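Local coordinates for protein FAD-dependent oxidoreductase (PDB 3M9V) that probably acts as a flavin-dependent oxidoreductase of the acyl-CoA dehydrogenase family in the biosynthesis of the sugar D-kijanose, and binds dTDP, at residues A32-R37 / R60-M65. Residues are numbered along the deposited sequence; the frame is centred on the assembly and turned at random.
Sequences AAHLPR and RKDGLM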
loop_
_atom_site.group_PDB
_atom_site.type_symbol
_atom_site.label_atom_id
_atom_site.label_comp_id
_atom_site.label_asym_id
_atom_site.label_seq_id
_atom_site.Cartn_x
_atom_site.Cartn_y
_atom_site.Cartn_z
ATOM N N ALA A 32 36.016 8.951 1.967
ATOM C CA ALA A 32 35.977 8.079 3.134
ATOM C C ALA A 32 36.640 8.730 4.342
ATOM O O ALA A 32 36.109 8.621 5.448
ATOM C CB ALA A 32 36.617 6.724 2.834
ATOM N N ALA A 33 37.755 9.430 4.146
ATOM C CA ALA A 33 38.436 10.124 5.249
ATOM C C ALA A 33 37.537 11.059 6.046
ATOM O O ALA A 33 37.769 11.285 7.242
ATOM C CB ALA A 33 39.617 10.941 4.743
ATOM N N HIS A 34 36.540 11.625 5.366
ATOM C CA HIS A 34 35.676 12.636 5.967
ATOM C C HIS A 34 34.447 12.039 6.630
ATOM O O HIS A 34 33.828 12.681 7.479
ATOM C CB HIS A 34 35.254 13.650 4.899
ATOM C CG HIS A 34 36.430 14.350 4.298
ATOM N ND1 HIS A 34 37.031 15.432 4.901
ATOM C CD2 HIS A 34 37.172 14.068 3.199
ATOM C CE1 HIS A 34 38.060 15.823 4.171
ATOM N NE2 HIS A 34 38.163 15.015 3.132
ATOM N N LEU A 35 34.077 10.824 6.242
ATOM C CA LEU A 35 32.888 10.236 6.856
ATOM C C LEU A 35 32.843 10.272 8.382
ATOM O O LEU A 35 31.822 10.653 8.964
ATOM C CB LEU A 35 32.551 8.851 6.279
ATOM C CG LEU A 35 32.410 8.857 4.759
ATOM C CD1 LEU A 35 32.090 7.479 4.193
ATOM C CD2 LEU A 35 31.303 9.824 4.395
ATOM N N PRO A 36 33.939 9.876 9.054
ATOM C CA PRO A 36 33.854 9.860 10.524
ATOM C C PRO A 36 33.534 11.210 11.160
ATOM O O PRO A 36 32.801 11.258 12.136
ATOM C CB PRO A 36 35.250 9.382 10.969
ATOM C CG PRO A 36 35.825 8.659 9.733
ATOM C CD PRO A 36 35.237 9.391 8.546
ATOM N N ARG A 37 34.032 12.330 10.654
ATOM C CA ARG A 37 33.608 13.617 11.223
ATOM C C ARG A 37 32.133 13.929 10.928
ATOM O O ARG A 37 31.379 14.428 11.773
ATOM C CB ARG A 37 34.452 14.786 10.701
ATOM C CG ARG A 37 34.018 16.165 11.232
ATOM C CD ARG A 37 34.581 17.336 10.409
ATOM N NE ARG A 37 36.006 17.472 10.700
ATOM C CZ ARG A 37 36.539 18.182 11.697
ATOM N NH1 ARG A 37 37.855 18.150 11.871
ATOM N NH2 ARG A 37 35.799 18.907 12.527
ATOM N N ARG A 60 36.786 21.521 1.048
ATOM C CA ARG A 60 37.396 22.577 0.240
ATOM C C ARG A 60 38.905 22.390 0.120
ATOM O O ARG A 60 39.420 22.324 -0.990
ATOM C CB ARG A 60 37.101 23.979 0.786
ATOM C CG ARG A 60 35.620 24.337 0.728
ATOM C CD ARG A 60 35.283 25.632 1.457
ATOM N NE ARG A 60 36.241 26.681 1.125
ATOM C CZ ARG A 60 37.077 27.244 1.994
ATOM N NH1 ARG A 60 37.073 26.905 3.277
ATOM N NH2 ARG A 60 37.926 28.172 1.571
ATOM N N LYS A 61 39.599 22.274 1.247
ATOM C CA LYS A 61 41.050 22.243 1.185
ATOM C C LYS A 61 41.519 20.898 0.640
ATOM O O LYS A 61 42.616 20.808 0.088
ATOM C CB LYS A 61 41.696 22.625 2.518
ATOM C CG LYS A 61 41.193 21.832 3.713
ATOM C CD LYS A 61 42.117 21.978 4.926
ATOM C CE LYS A 61 43.315 21.028 4.815
ATOM N NZ LYS A 61 44.476 21.606 4.069
ATOM N N ASP A 62 40.681 19.867 0.737
ATOM C CA ASP A 62 41.013 18.546 0.215
ATOM C C ASP A 62 40.710 18.469 -1.275
ATOM O O ASP A 62 40.848 17.413 -1.894
ATOM C CB ASP A 62 40.097 17.542 0.919
ATOM C CG ASP A 62 40.773 16.227 1.185
ATOM O OD1 ASP A 62 41.993 16.286 1.446
ATOM O OD2 ASP A 62 40.100 15.174 1.122
ATOM N N GLY A 63 40.222 19.563 -1.856
ATOM C CA GLY A 63 39.823 19.547 -3.265
ATOM C C GLY A 63 38.552 18.816 -3.686
ATOM O O GLY A 63 38.182 18.839 -4.861
ATOM N N LEU A 64 37.819 18.215 -2.755
ATOM C CA LEU A 64 36.607 17.498 -3.155
ATOM C C LEU A 64 35.487 18.416 -3.644
ATOM O O LEU A 64 34.539 17.968 -4.291
ATOM C CB LEU A 64 36.131 16.555 -2.045
ATOM C CG LEU A 64 37.279 15.652 -1.581
ATOM C CD1 LEU A 64 36.927 14.835 -0.359
ATOM C CD2 LEU A 64 37.836 14.736 -2.688
ATOM N N MET A 65 35.586 19.703 -3.334
ATOM C CA MET A 65 34.638 20.693 -3.843
ATOM C C MET A 65 34.837 20.970 -5.330
ATOM O O MET A 65 34.013 21.611 -5.990
ATOM C CB MET A 65 34.641 21.946 -2.959
ATOM C CG MET A 65 34.089 21.713 -1.550
ATOM S SD MET A 65 32.293 21.417 -1.411
ATOM C CE MET A 65 31.558 23.023 -1.702
#
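The imidazole of His34 meets the carboxylate of Asp62 with its edge: OD2 of Asp62 lies in the ring plane, 2.8 Å from NE2 of His34, and the N-H points at it almost without bend (179°). The carboxylate is turned differently, its plane 70° from that of the ring, and OD2 accepts the bond from a donor standing above the carboxylate plane. Oblique to the same ring, a methyl of Leu64 packs against the neighbouring carbon, with CD1 3.6 Å from CD2 of His34. With CG anti to the carbonyl carbon, beside the backbone N (chi1 -60°), the ring is directed toward the 60-65 segment, while the His34 side chain also touches Ala58 and Leu59 of helix 53-61. In the N-terminal helical domain of the acyl-CoA dehydrogenase fold, the pair ties the turn between helices 22-32 and 35-48 to the C-terminal end of helix 53-61. That helix closes in a Schellman motif at Gly63, whose N bonds back to O of Arg60 at 3.0 Å, and Asp62, the residue before Gly63, lies within this turn. In the 32-37 segment, a type I turn from Ala32 to Leu35 carries the histidine. Replacing His34 with alanine is likely to leave the Asp62 carboxylate without this donor and to open a gap beside CD1 of Leu64. Leu64 itself is buried, and its side chain also rests on Arg30 and Leu31 of helix 22-32.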